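Local atomic coordinates of citryl-spermidine/3,4-dihydroxybenzoyl-citryl-spermidine:spermidine ligase (Bacillus anthracis, PDB entry 3TO3), a protein that catalyses the ATP-dependent condensation of spermidine with citryl-spermidine intermediates, a step in making the siderophore petrobactin. Residues 333-338 with 425-430; 432-437 with 469-474; 68-73 with 85-90; 26-31 with 98-103. All blocks are in the same frame, centred on the assembly; numbering follows the deposited sequence.

The four contacts form two neighbouring pairs. Interactions 1 and 2, with centres about 10 Å apart, share the C-terminal end of helix 410-432: interaction 1 sets it against the start of helix 336-342, interaction 2 sets the turn that follows it against a loop. The carboxylate of Asp335 in interaction 1 is also the partner of His432 in interaction 2. Interactions 3 and 4, centres about 11 Å apart, lie in the N-terminal part of the chain, interaction 3 nested inside the loop closed by interaction 4. Interactions 1 and 4 are buried, the first partly polar, the second wholly apolar; interaction 2 is largely buried, with Lys472 exposed, and interaction 3 is a partly buried strand pair.

Interaction 1: 333-338 with 425-430; sequences SQDSYL and VIHLVV
Asp335 and His427 reach toward each other tip to tip, and His427 NE2 donates to Asp335 OD2 over 3.3 Å with an angle of 145° at the hydrogen. The oxygen uses its syn lone pair and lies in the imidazole plane, while the carboxylate is turned 74° from the ring. Asp335 CG, anti to its backbone N (chi1 179°), is thereby set on the His427 side. The other oxygen, OD1, accepts from Leu338 N at 3.1 Å, met from above the carboxylate plane, so one short acid serves both as N-cap and as histidine partner. Tyr337 covers a face of the imidazole: its CD2 sits over the ring centre, 3.7 Å from His427 CG, with the two ring planes oblique. Leu338 CD2 approaches the imidazole obliquely, 3.8 Å from His427 CD2. Histidine suits this buried place because it offers a flat surface and two ring nitrogens: ND1 bonds His546, whose ring also meets Tyr337. Asp335 OD2 has its stronger partner in His432, and the two imidazoles around it would probably stabilise its negative charge. The arrangement is a helix N-cap whose carboxylate also makes a buried His-carboxylate hydrogen bond, joining helix 336-342 to helix 410-432.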
loop_
_atom_site.group_PDB
_atom_site.type_symbol
_atom_site.label_atom_id
_atom_site.label_comp_id
_atom_site.label_asym_id
_atom_site.label_seq_id
_atom_site.Cartn_x
_atom_site.Cartn_y
_atom_site.Cartn_z
ATOM N N SER B 333 22.815 30.055 -24.702
ATOM C CA SER B 333 23.011 31.482 -24.954
ATOM C C SER B 333 24.333 31.800 -25.683
ATOM O O SER B 333 24.490 32.879 -26.249
ATOM C CB SER B 333 22.891 32.290 -23.665
ATOM O OG SER B 333 24.075 32.149 -22.915
ATOM N N GLN B 334 25.280 30.871 -25.665
ATOM C CA GLN B 334 26.512 31.055 -26.434
ATOM C C GLN B 334 26.514 30.360 -27.809
ATOM O O GLN B 334 27.549 30.313 -28.463
ATOM C CB GLN B 334 27.744 30.650 -25.613
ATOM C CG GLN B 334 27.792 31.266 -24.215
ATOM C CD GLN B 334 28.111 32.754 -24.222
ATOM O OE1 GLN B 334 29.057 33.195 -24.883
ATOM N NE2 GLN B 334 27.323 33.537 -23.479
ATOM N N ASP B 335 25.389 29.776 -28.222
ATOM C CA ASP B 335 25.315 29.070 -29.519
ATOM C C ASP B 335 24.335 29.777 -30.459
ATOM O O ASP B 335 23.140 29.827 -30.184
ATOM C CB ASP B 335 24.893 27.608 -29.306
ATOM C CG ASP B 335 24.775 26.820 -30.610
ATOM O OD1 ASP B 335 24.231 27.345 -31.596
ATOM O OD2 ASP B 335 25.204 25.651 -30.651
ATOM N N SER B 336 24.843 30.309 -31.573
ATOM C CA SER B 336 24.032 31.151 -32.443
ATOM C C SER B 336 22.830 30.382 -32.974
ATOM O O SER B 336 21.707 30.877 -32.912
ATOM C CB SER B 336 24.848 31.735 -33.597
ATOM O OG SER B 336 25.373 30.713 -34.422
ATOM N N TYR B 337 23.067 29.177 -33.491
ATOM C CA TYR B 337 21.969 28.367 -34.010
ATOM C C TYR B 337 20.855 28.150 -32.984
ATOM O O TYR B 337 19.709 28.384 -33.270
ATOM C CB TYR B 337 22.422 27.016 -34.520
ATOM C CG TYR B 337 21.242 26.117 -34.840
ATOM C CD1 TYR B 337 20.476 26.304 -35.988
ATOM C CD2 TYR B 337 20.901 25.073 -34.005
ATOM C CE1 TYR B 337 19.397 25.469 -36.276
ATOM C CE2 TYR B 337 19.830 24.256 -34.281
ATOM C CZ TYR B 337 19.078 24.441 -35.403
ATOM O OH TYR B 337 18.013 23.581 -35.636
ATOM N N LEU B 338 21.200 27.711 -31.790
ATOM C CA LEU B 338 20.206 27.475 -30.761
ATOM C C LEU B 338 19.583 28.776 -30.265
ATOM O O LEU B 338 18.397 28.826 -30.014
ATOM C CB LEU B 338 20.803 26.690 -29.571
ATOM C CG LEU B 338 21.323 25.263 -29.801
ATOM C CD1 LEU B 338 21.856 24.640 -28.503
ATOM C CD2 LEU B 338 20.256 24.337 -30.430
ATOM N N VAL B 425 17.325 19.343 -30.795
ATOM C CA VAL B 425 17.711 18.322 -29.847
ATOM C C VAL B 425 18.940 17.575 -30.354
ATOM O O VAL B 425 19.881 17.351 -29.597
ATOM C CB VAL B 425 16.579 17.299 -29.593
ATOM C CG1 VAL B 425 17.056 16.252 -28.620
ATOM C CG2 VAL B 425 15.308 17.987 -29.067
ATOM N N ILE B 426 18.939 17.199 -31.634
ATOM C CA ILE B 426 20.057 16.440 -32.211
ATOM C C ILE B 426 21.296 17.332 -32.288
ATOM O O ILE B 426 22.427 16.893 -32.023
ATOM C CB ILE B 426 19.690 15.864 -33.616
ATOM C CG1 ILE B 426 18.551 14.860 -33.470
ATOM C CG2 ILE B 426 20.870 15.181 -34.268
ATOM C CD1 ILE B 426 18.009 14.318 -34.787
ATOM N N HIS B 427 21.071 18.601 -32.640
ATOM C CA HIS B 427 22.145 19.572 -32.620
ATOM C C HIS B 427 22.856 19.656 -31.260
ATOM O O HIS B 427 24.079 19.682 -31.208
ATOM C CB HIS B 427 21.640 20.944 -33.024
ATOM C CG HIS B 427 22.727 21.948 -33.183
ATOM N ND1 HIS B 427 23.417 22.114 -34.366
ATOM C CD2 HIS B 427 23.256 22.836 -32.307
ATOM C CE1 HIS B 427 24.329 23.066 -34.212
ATOM N NE2 HIS B 427 24.245 23.524 -32.976
ATOM N N LEU B 428 22.077 19.724 -30.174
ATOM C CA LEU B 428 22.594 19.712 -28.808
ATOM C C LEU B 428 23.487 18.501 -28.569
ATOM O O LEU B 428 24.551 18.610 -27.958
ATOM C CB LEU B 428 21.434 19.664 -27.807
ATOM C CG LEU B 428 20.863 21.011 -27.394
ATOM C CD1 LEU B 428 19.654 20.859 -26.498
ATOM C CD2 LEU B 428 21.961 21.817 -26.688
ATOM N N VAL B 429 23.044 17.336 -29.032
ATOM C CA VAL B 429 23.823 16.118 -28.877
ATOM C C VAL B 429 25.158 16.211 -29.615
ATOM O O VAL B 429 26.218 15.958 -29.037
ATOM C CB VAL B 429 23.049 14.877 -29.382
ATOM C CG1 VAL B 429 24.005 13.715 -29.660
ATOM C CG2 VAL B 429 21.972 14.491 -28.374
ATOM N N VAL B 430 25.113 16.600 -30.883
ATOM C CA VAL B 430 26.316 16.537 -31.736
ATOM C C VAL B 430 27.305 17.685 -31.518
ATOM O O VAL B 430 28.538 17.507 -31.493
ATOM C CB VAL B 430 25.915 16.467 -33.213
ATOM C CG1 VAL B 430 27.144 16.364 -34.103
ATOM C CG2 VAL B 430 24.900 15.301 -33.461
#

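Interaction 2: 432-437 with 469-474; sequences HGIALE and PFLKEM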
loop_
_atom_site.group_PDB
_atom_site.type_symbol
_atom_site.label_atom_id
_atom_site.label_comp_id
_atom_site.label_asym_id
_atom_site.label_seq_id
_atom_site.Cartn_x
_atom_site.Cartn_y
_atom_site.Cartn_z
ATOM N N HIS B 432 27.187 19.840 -28.834
ATOM C CA HIS B 432 27.509 19.948 -27.417
ATOM C C HIS B 432 27.788 18.694 -26.579
ATOM O O HIS B 432 28.199 18.820 -25.426
ATOM C CB HIS B 432 26.453 20.829 -26.751
ATOM C CG HIS B 432 26.369 22.182 -27.369
ATOM N ND1 HIS B 432 27.327 23.147 -27.156
ATOM C CD2 HIS B 432 25.485 22.714 -28.244
ATOM C CE1 HIS B 432 27.029 24.223 -27.859
ATOM N NE2 HIS B 432 25.916 23.988 -28.526
ATOM N N GLY B 433 27.608 17.506 -27.158
ATOM C CA GLY B 433 27.608 16.267 -26.384
ATOM C C GLY B 433 26.624 16.173 -25.214
ATOM O O GLY B 433 26.891 15.526 -24.209
ATOM N N ILE B 434 25.461 16.787 -25.347
ATOM C CA ILE B 434 24.504 16.792 -24.263
ATOM C C ILE B 434 23.194 16.150 -24.729
ATOM O O ILE B 434 22.565 16.635 -25.661
ATOM C CB ILE B 434 24.204 18.223 -23.845
ATOM C CG1 ILE B 434 25.445 18.865 -23.235
ATOM C CG2 ILE B 434 23.068 18.271 -22.859
ATOM C CD1 ILE B 434 25.202 20.272 -22.777
ATOM N N ALA B 435 22.768 15.061 -24.095
ATOM C CA ALA B 435 21.497 14.472 -24.495
ATOM C C ALA B 435 20.451 14.712 -23.417
ATOM O O ALA B 435 20.523 14.164 -22.322
ATOM C CB ALA B 435 21.655 13.023 -24.777
ATOM N N LEU B 436 19.500 15.581 -23.726
ATOM C CA LEU B 436 18.361 15.814 -22.867
ATOM C C LEU B 436 17.480 14.617 -23.078
ATOM O O LEU B 436 17.490 14.032 -24.166
ATOM C CB LEU B 436 17.642 17.091 -23.290
ATOM C CG LEU B 436 18.603 18.290 -23.240
ATOM C CD1 LEU B 436 17.953 19.549 -23.753
ATOM C CD2 LEU B 436 19.106 18.473 -21.816
ATOM N N GLU B 437 16.709 14.257 -22.060
ATOM C CA GLU B 437 15.796 13.157 -22.226
ATOM C C GLU B 437 14.658 13.754 -23.055
ATOM O O GLU B 437 13.946 14.667 -22.664
ATOM C CB GLU B 437 15.281 12.720 -20.873
ATOM C CG GLU B 437 14.859 11.275 -20.784
ATOM C CD GLU B 437 14.118 10.980 -19.475
ATOM O OE1 GLU B 437 13.639 9.836 -19.314
ATOM O OE2 GLU B 437 14.010 11.893 -18.616
ATOM N N PRO B 469 33.894 14.092 -23.318
ATOM C CA PRO B 469 34.766 14.470 -24.438
ATOM C C PRO B 469 34.085 15.342 -25.497
ATOM O O PRO B 469 34.808 16.005 -26.231
ATOM C CB PRO B 469 35.165 13.120 -25.039
ATOM C CG PRO B 469 35.113 12.179 -23.870
ATOM C CD PRO B 469 33.903 12.638 -23.085
ATOM N N PHE B 470 32.753 15.358 -25.585
ATOM C CA PHE B 470 32.097 16.208 -26.576
ATOM C C PHE B 470 31.808 17.658 -26.131
ATOM O O PHE B 470 31.393 18.486 -26.944
ATOM C CB PHE B 470 30.784 15.572 -27.064
ATOM C CG PHE B 470 30.956 14.588 -28.197
ATOM C CD1 PHE B 470 32.179 13.946 -28.408
ATOM C CD2 PHE B 470 29.903 14.325 -29.060
ATOM C CE1 PHE B 470 32.339 13.064 -29.452
ATOM C CE2 PHE B 470 30.057 13.450 -30.114
ATOM C CZ PHE B 470 31.273 12.816 -30.316
ATOM N N LEU B 471 31.989 17.969 -24.856
ATOM C CA LEU B 471 31.602 19.292 -24.375
ATOM C C LEU B 471 32.416 20.402 -25.049
ATOM O O LEU B 471 33.617 20.257 -25.261
ATOM C CB LEU B 471 31.731 19.368 -22.854
ATOM C CG LEU B 471 31.008 18.247 -22.096
ATOM C CD1 LEU B 471 31.342 18.278 -20.617
ATOM C CD2 LEU B 471 29.488 18.317 -22.318
ATOM N N LYS B 472 31.750 21.494 -25.417
ATOM C CA LYS B 472 32.434 22.619 -26.046
ATOM C C LYS B 472 33.437 23.168 -25.044
ATOM O O LYS B 472 34.564 23.511 -25.413
ATOM C CB LYS B 472 31.457 23.712 -26.495
ATOM C CG LYS B 472 31.455 24.024 -28.006
ATOM C CD LYS B 472 31.125 25.511 -28.229
ATOM C CE LYS B 472 30.307 25.772 -29.499
ATOM N NZ LYS B 472 29.299 26.890 -29.307
ATOM N N GLU B 473 33.029 23.259 -23.779
ATOM C CA GLU B 473 33.994 23.512 -22.711
ATOM C C GLU B 473 33.874 22.496 -21.559
ATOM O O GLU B 473 32.946 22.547 -20.749
ATOM C CB GLU B 473 33.827 24.950 -22.213
ATOM C CG GLU B 473 32.534 25.601 -22.700
ATOM C CD GLU B 473 32.431 27.073 -22.339
ATOM O OE1 GLU B 473 31.299 27.558 -22.107
ATOM O OE2 GLU B 473 33.481 27.750 -22.298
HETATM N N MSE B 474 34.874 21.629 -21.440
HETATM C CA MSE B 474 34.801 20.497 -20.519
HETATM C C MSE B 474 34.948 20.957 -19.087
HETATM O O MSE B 474 34.589 20.235 -18.158
HETATM C CB MSE B 474 35.897 19.474 -20.824
HETATM C CG MSE B 474 35.946 19.024 -22.273
HETATM SE SE MSE B 474 37.277 17.628 -22.553
HETATM C CE MSE B 474 37.312 17.634 -24.506
#
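Gly433 lies against Phe470, its CA only 3.3 Å from Phe470 CB and near the plane of the phenyl ring, at its edge. The place a CB would take beside Gly433 CA is already filled by Phe470 CB, and the backbone here has positive phi (55°), a second reason why glycine suits the position. Next to it the carbonyl of His432 is closed over by Leu471: CD2 comes within 3.4 Å of His432 O, and Leu471 CA makes a CA-H...O contact with the same oxygen at 3.6 Å. The methyl CD2 also approaches Ile434 CG1 at 4.2 Å, the two branched chains crossing at about a right angle, and Ile434 also touches Trp327 and Leu328 of helix 315-333. Gly433 is the first residue beyond helix 410-432, and the chain passes at once into strand 434-435, which pairs antiparallel with 465-467 in a small mixed sheet; this is a helix-to-strand turn packed on the loop that leaves the partner strand. Phe470 also forms a cation-pi pair with Arg556. Toward solvent the packing thins. Exposed Lys472, its chain bent beyond CG, crosses His432 obliquely and brings NZ to the imidazole edge, 3.8 Å from His432 CE1. His432 NE2 is instead hydrogen-bonded to Asp335, while Lys472 also brushes Glu431 of the helix.

Interaction 3: 68-73 with 85-90; sequences YECYGR and SLIVRV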
loop_
_atom_site.group_PDB
_atom_site.type_symbol
_atom_site.label_atom_id
_atom_site.label_comp_id
_atom_site.label_asym_id
_atom_site.label_seq_id
_atom_site.Cartn_x
_atom_site.Cartn_y
_atom_site.Cartn_z
ATOM N N TYR B 68 -3.683 -18.075 -27.138
ATOM C CA TYR B 68 -4.200 -16.739 -27.441
ATOM C C TYR B 68 -3.848 -16.316 -28.858
ATOM O O TYR B 68 -2.704 -16.447 -29.273
ATOM C CB TYR B 68 -3.681 -15.721 -26.441
ATOM C CG TYR B 68 -4.195 -15.966 -25.053
ATOM C CD1 TYR B 68 -5.384 -15.409 -24.645
ATOM C CD2 TYR B 68 -3.512 -16.791 -24.161
ATOM C CE1 TYR B 68 -5.875 -15.629 -23.401
ATOM C CE2 TYR B 68 -4.006 -17.027 -22.887
ATOM C CZ TYR B 68 -5.190 -16.417 -22.518
ATOM O OH TYR B 68 -5.745 -16.585 -21.281
ATOM N N GLU B 69 -4.834 -15.806 -29.592
ATOM C CA GLU B 69 -4.669 -15.509 -31.010
ATOM C C GLU B 69 -4.963 -14.061 -31.297
ATOM O O GLU B 69 -5.913 -13.503 -30.768
ATOM C CB GLU B 69 -5.645 -16.319 -31.859
ATOM C CG GLU B 69 -5.273 -17.762 -32.065
ATOM C CD GLU B 69 -6.233 -18.497 -33.010
ATOM O OE1 GLU B 69 -7.157 -17.853 -33.580
ATOM O OE2 GLU B 69 -6.058 -19.726 -33.174
ATOM N N CYS B 70 -4.157 -13.463 -32.155
ATOM C CA CYS B 70 -4.474 -12.150 -32.673
ATOM C C CYS B 70 -3.715 -11.866 -33.953
ATOM O O CYS B 70 -2.695 -12.493 -34.218
ATOM C CB CYS B 70 -4.181 -11.078 -31.629
ATOM S SG CYS B 70 -2.533 -11.095 -31.020
ATOM N N TYR B 71 -4.229 -10.915 -34.732
ATOM C CA TYR B 71 -3.597 -10.467 -35.953
ATOM C C TYR B 71 -2.853 -9.144 -35.705
ATOM O O TYR B 71 -3.317 -8.286 -34.961
ATOM C CB TYR B 71 -4.645 -10.280 -37.053
ATOM C CG TYR B 71 -5.095 -11.573 -37.725
ATOM C CD1 TYR B 71 -6.274 -12.217 -37.342
ATOM C CD2 TYR B 71 -4.347 -12.145 -38.744
ATOM C CE1 TYR B 71 -6.692 -13.404 -37.962
ATOM C CE2 TYR B 71 -4.755 -13.327 -39.375
ATOM C CZ TYR B 71 -5.924 -13.956 -38.973
ATOM O OH TYR B 71 -6.343 -15.123 -39.615
ATOM N N GLY B 72 -1.697 -8.983 -36.331
ATOM C CA GLY B 72 -0.998 -7.718 -36.265
ATOM C C GLY B 72 0.100 -7.624 -37.291
ATOM O O GLY B 72 0.165 -8.420 -38.209
ATOM N N ARG B 73 0.976 -6.645 -37.119
ATOM C CA ARG B 73 2.004 -6.348 -38.088
ATOM C C ARG B 73 3.325 -6.095 -37.371
ATOM O O ARG B 73 3.342 -5.649 -36.217
ATOM C CB ARG B 73 1.635 -5.065 -38.838
ATOM C CG ARG B 73 0.387 -5.122 -39.704
ATOM C CD ARG B 73 -0.043 -3.706 -40.166
ATOM N NE ARG B 73 -0.710 -2.994 -39.067
ATOM C CZ ARG B 73 -0.878 -1.676 -38.994
ATOM N NH1 ARG B 73 -0.405 -0.854 -39.943
ATOM N NH2 ARG B 73 -1.517 -1.176 -37.956
ATOM N N SER B 85 -6.193 -6.674 -33.919
ATOM C CA SER B 85 -7.441 -7.411 -33.719
ATOM C C SER B 85 -7.564 -7.731 -32.259
ATOM O O SER B 85 -6.562 -7.763 -31.568
ATOM C CB SER B 85 -7.462 -8.714 -34.532
ATOM O OG SER B 85 -6.796 -9.772 -33.844
ATOM N N LEU B 86 -8.773 -8.029 -31.804
ATOM C CA LEU B 86 -8.987 -8.414 -30.417
ATOM C C LEU B 86 -8.149 -9.648 -30.051
ATOM O O LEU B 86 -7.811 -10.473 -30.899
ATOM C CB LEU B 86 -10.463 -8.756 -30.208
ATOM C CG LEU B 86 -11.492 -7.621 -30.321
ATOM C CD1 LEU B 86 -12.902 -8.183 -30.046
ATOM C CD2 LEU B 86 -11.166 -6.508 -29.345
ATOM N N ILE B 87 -7.799 -9.765 -28.777
ATOM C CA ILE B 87 -7.066 -10.918 -28.324
ATOM C C ILE B 87 -7.996 -12.001 -27.803
ATOM O O ILE B 87 -8.736 -11.799 -26.829
ATOM C CB ILE B 87 -6.012 -10.504 -27.296
ATOM C CG1 ILE B 87 -4.926 -9.679 -28.016
ATOM C CG2 ILE B 87 -5.417 -11.735 -26.608
ATOM C CD1 ILE B 87 -4.544 -8.496 -27.300
ATOM N N VAL B 88 -7.957 -13.145 -28.488
ATOM C CA VAL B 88 -8.911 -14.230 -28.299
ATOM C C VAL B 88 -8.266 -15.441 -27.644
ATOM O O VAL B 88 -7.172 -15.885 -28.046
ATOM C CB VAL B 88 -9.489 -14.687 -29.652
ATOM C CG1 VAL B 88 -10.478 -15.800 -29.450
ATOM C CG2 VAL B 88 -10.142 -13.512 -30.350
ATOM N N ARG B 89 -8.942 -15.970 -26.632
ATOM C CA ARG B 89 -8.488 -17.174 -25.964
ATOM C C ARG B 89 -9.112 -18.412 -26.601
ATOM O O ARG B 89 -10.333 -18.561 -26.634
ATOM C CB ARG B 89 -8.853 -17.122 -24.487
ATOM C CG ARG B 89 -8.364 -18.317 -23.654
ATOM C CD ARG B 89 -8.792 -18.113 -22.228
ATOM N NE ARG B 89 -8.260 -19.078 -21.276
ATOM C CZ ARG B 89 -8.834 -20.241 -20.984
ATOM N NH1 ARG B 89 -9.950 -20.620 -21.613
ATOM N NH2 ARG B 89 -8.286 -21.030 -20.070
ATOM N N VAL B 90 -8.271 -19.309 -27.100
ATOM C CA VAL B 90 -8.756 -20.530 -27.738
ATOM C C VAL B 90 -8.448 -21.794 -26.943
ATOM O O VAL B 90 -7.280 -22.159 -26.760
ATOM C CB VAL B 90 -8.137 -20.701 -29.109
ATOM C CG1 VAL B 90 -8.776 -21.888 -29.823
ATOM C CG2 VAL B 90 -8.311 -19.413 -29.890
#
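An antiparallel strand pair in the N-terminal sheet brings Glu69 opposite Val88 as a hydrogen-bonded pair, with Tyr68 and Arg89 beside it as a non-hydrogen-bonded one. Glu69 N donates to Val88 O at 2.8 Å and Val88 N to Glu69 O at 3.1 Å. Farther along, where 85-87 is not yet strand, a side chain takes over from the backbone: Ser85 OG, held between its own N and carbonyl carbon (chi1 84°), accepts from Tyr71 N at 2.9 Å in an almost straight bond (176°). Serine suits the place because its short side chain sets an acceptor close to the neighbouring backbone. Tyr68 packs on the methylenes of the extended Arg89 chain, CE1 lying 3.5 Å from Arg89 CB and OH at the guanidinium edge; Tyr68 OH hydrogen-bonds, and Arg89 NE forms a salt bridge, to OE1 of Glu106. Beside them Ile87 CG1 packs on Cys70 CB at 3.9 Å. Glu69, on the face of Val88, has its CD 3.9 Å from Val90 CG2. This is an antiparallel strand pair whose Tyr68 and Arg89 face packs on helix 100-110.

Interaction 4: 26-31 with 98-103; sequences RVLRQL and QSVAQF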
loop_
_atom_site.group_PDB
_atom_site.type_symbol
_atom_site.label_atom_id
_atom_site.label_comp_id
_atom_site.label_asym_id
_atom_site.label_seq_id
_atom_site.Cartn_x
_atom_site.Cartn_y
_atom_site.Cartn_z
ATOM N N ARG B 26 -7.655 -1.699 -24.980
ATOM C CA ARG B 26 -6.453 -0.931 -25.242
ATOM C C ARG B 26 -5.280 -1.442 -24.385
ATOM O O ARG B 26 -4.163 -1.629 -24.888
ATOM C CB ARG B 26 -6.685 0.556 -25.003
ATOM C CG ARG B 26 -5.407 1.384 -25.092
ATOM C CD ARG B 26 -5.570 2.807 -24.576
ATOM N NE ARG B 26 -4.245 3.385 -24.412
ATOM C CZ ARG B 26 -3.976 4.588 -23.911
ATOM N NH1 ARG B 26 -4.963 5.410 -23.525
ATOM N NH2 ARG B 26 -2.702 4.984 -23.815
ATOM N N VAL B 27 -5.543 -1.691 -23.105
ATOM C CA VAL B 27 -4.490 -2.097 -22.196
ATOM C C VAL B 27 -3.968 -3.475 -22.557
ATOM O O VAL B 27 -2.775 -3.719 -22.497
ATOM C CB VAL B 27 -4.947 -2.038 -20.718
ATOM C CG1 VAL B 27 -3.967 -2.774 -19.826
ATOM C CG2 VAL B 27 -5.092 -0.573 -20.254
ATOM N N LEU B 28 -4.861 -4.377 -22.960
ATOM C CA LEU B 28 -4.419 -5.656 -23.473
ATOM C C LEU B 28 -3.573 -5.492 -24.743
ATOM O O LEU B 28 -2.545 -6.146 -24.901
ATOM C CB LEU B 28 -5.608 -6.568 -23.756
ATOM C CG LEU B 28 -6.129 -7.318 -22.546
ATOM C CD1 LEU B 28 -7.419 -8.030 -22.930
ATOM C CD2 LEU B 28 -5.068 -8.314 -22.150
ATOM N N ARG B 29 -4.008 -4.615 -25.639
ATOM C CA ARG B 29 -3.291 -4.409 -26.889
ATOM C C ARG B 29 -1.846 -3.943 -26.628
ATOM O O ARG B 29 -0.890 -4.508 -27.183
ATOM C CB ARG B 29 -4.060 -3.438 -27.801
ATOM C CG ARG B 29 -3.315 -3.050 -29.059
ATOM C CD ARG B 29 -4.154 -2.123 -29.965
ATOM N NE ARG B 29 -4.412 -0.813 -29.343
ATOM C CZ ARG B 29 -3.469 0.085 -29.034
ATOM N NH1 ARG B 29 -2.191 -0.170 -29.277
ATOM N NH2 ARG B 29 -3.794 1.242 -28.467
ATOM N N GLN B 30 -1.684 -2.933 -25.770
ATOM C CA GLN B 30 -0.356 -2.380 -25.532
ATOM C C GLN B 30 0.466 -3.473 -24.824
ATOM O O GLN B 30 1.627 -3.685 -25.166
ATOM C CB GLN B 30 -0.396 -1.041 -24.758
ATOM C CG GLN B 30 -1.140 0.091 -25.542
ATOM C CD GLN B 30 -1.072 1.487 -24.895
ATOM O OE1 GLN B 30 -1.742 2.432 -25.351
ATOM N NE2 GLN B 30 -0.238 1.632 -23.859
ATOM N N LEU B 31 -0.166 -4.218 -23.911
ATOM C CA LEU B 31 0.526 -5.334 -23.233
ATOM C C LEU B 31 1.089 -6.364 -24.228
ATOM O O LEU B 31 2.263 -6.700 -24.180
ATOM C CB LEU B 31 -0.371 -6.029 -22.206
ATOM C CG LEU B 31 0.170 -7.249 -21.434
ATOM C CD1 LEU B 31 1.417 -6.925 -20.613
ATOM C CD2 LEU B 31 -0.912 -7.784 -20.512
ATOM N N GLN B 98 -11.358 -11.592 -21.248
ATOM C CA GLN B 98 -11.887 -10.621 -20.285
ATOM C C GLN B 98 -11.030 -10.290 -19.059
ATOM O O GLN B 98 -11.293 -9.316 -18.345
ATOM C CB GLN B 98 -13.220 -11.125 -19.774
ATOM C CG GLN B 98 -13.978 -11.904 -20.793
ATOM C CD GLN B 98 -15.303 -11.280 -21.046
ATOM O OE1 GLN B 98 -16.339 -11.845 -20.681
ATOM N NE2 GLN B 98 -15.292 -10.079 -21.635
ATOM N N SER B 99 -9.999 -11.077 -18.823
ATOM C CA SER B 99 -9.257 -10.942 -17.592
ATOM C C SER B 99 -7.781 -10.806 -17.891
ATOM O O SER B 99 -7.131 -11.793 -18.254
ATOM C CB SER B 99 -9.469 -12.202 -16.742
ATOM O OG SER B 99 -8.647 -12.148 -15.595
ATOM N N VAL B 100 -7.235 -9.619 -17.651
ATOM C CA VAL B 100 -5.830 -9.402 -17.892
ATOM C C VAL B 100 -5.022 -10.317 -16.949
ATOM O O VAL B 100 -4.000 -10.880 -17.340
ATOM C CB VAL B 100 -5.446 -7.897 -17.775
ATOM C CG1 VAL B 100 -5.421 -7.455 -16.337
ATOM C CG2 VAL B 100 -4.105 -7.653 -18.388
ATOM N N ALA B 101 -5.505 -10.523 -15.726
ATOM C CA ALA B 101 -4.803 -11.416 -14.814
ATOM C C ALA B 101 -4.704 -12.840 -15.374
ATOM O O ALA B 101 -3.641 -13.475 -15.289
ATOM C CB ALA B 101 -5.466 -11.427 -13.408
ATOM N N GLN B 102 -5.811 -13.345 -15.924
ATOM C CA GLN B 102 -5.833 -14.695 -16.483
ATOM C C GLN B 102 -4.896 -14.823 -17.691
ATOM O O GLN B 102 -4.135 -15.809 -17.802
ATOM C CB GLN B 102 -7.267 -15.127 -16.865
ATOM C CG GLN B 102 -7.412 -16.623 -17.137
ATOM C CD GLN B 102 -8.757 -17.000 -17.753
ATOM O OE1 GLN B 102 -9.678 -16.176 -17.839
ATOM N NE2 GLN B 102 -8.874 -18.265 -18.185
ATOM N N PHE B 103 -4.965 -13.840 -18.593
ATOM C CA PHE B 103 -4.071 -13.829 -19.733
ATOM C C PHE B 103 -2.631 -13.952 -19.206
ATOM O O PHE B 103 -1.901 -14.855 -19.589
ATOM C CB PHE B 103 -4.259 -12.570 -20.603
ATOM C CG PHE B 103 -3.191 -12.405 -21.657
ATOM C CD1 PHE B 103 -3.186 -13.200 -22.791
ATOM C CD2 PHE B 103 -2.157 -11.485 -21.488
ATOM C CE1 PHE B 103 -2.186 -13.074 -23.757
ATOM C CE2 PHE B 103 -1.152 -11.363 -22.440
ATOM C CZ PHE B 103 -1.170 -12.166 -23.580
#
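The backbones of helix 18-37 and of the start of helix 100-110 come nearest at Leu28 and Val100, whose CA atoms lie 6.9 Å apart, close enough for short branched side chains to fill the gap. Val100 CG2, anti to the backbone N, is the methyl on which two leucines converge: Leu31 CD2 touches it at 3.8 Å and Leu28 CD2 at 3.9 Å. Leu28 and Val100 slide past each other in opposite directions. The same Leu31 CD2 reaches on to Phe103, 4.0 Å from its CD2, obliquely to the ring. Leucine and valine suit a site with no polar bond across it, since their methyls mesh in a fully buried place, and the broad phenyl ring extends the apolar surface toward Val32 and Leu35 of the first helix and meets Tyr68 edge-to-face. Helix 115-138 adds Phe121 and Leu125 against Leu31. Ser99 OG accepts from Gln102 N at 3.1 Å, capping the start of the second helix. The second subunit packs against Ser99 and Ala101. The result is an apolar helix-helix interface with an N-capped helix start, between helix 18-37 and helix 100-110, beside the antiparallel sheet.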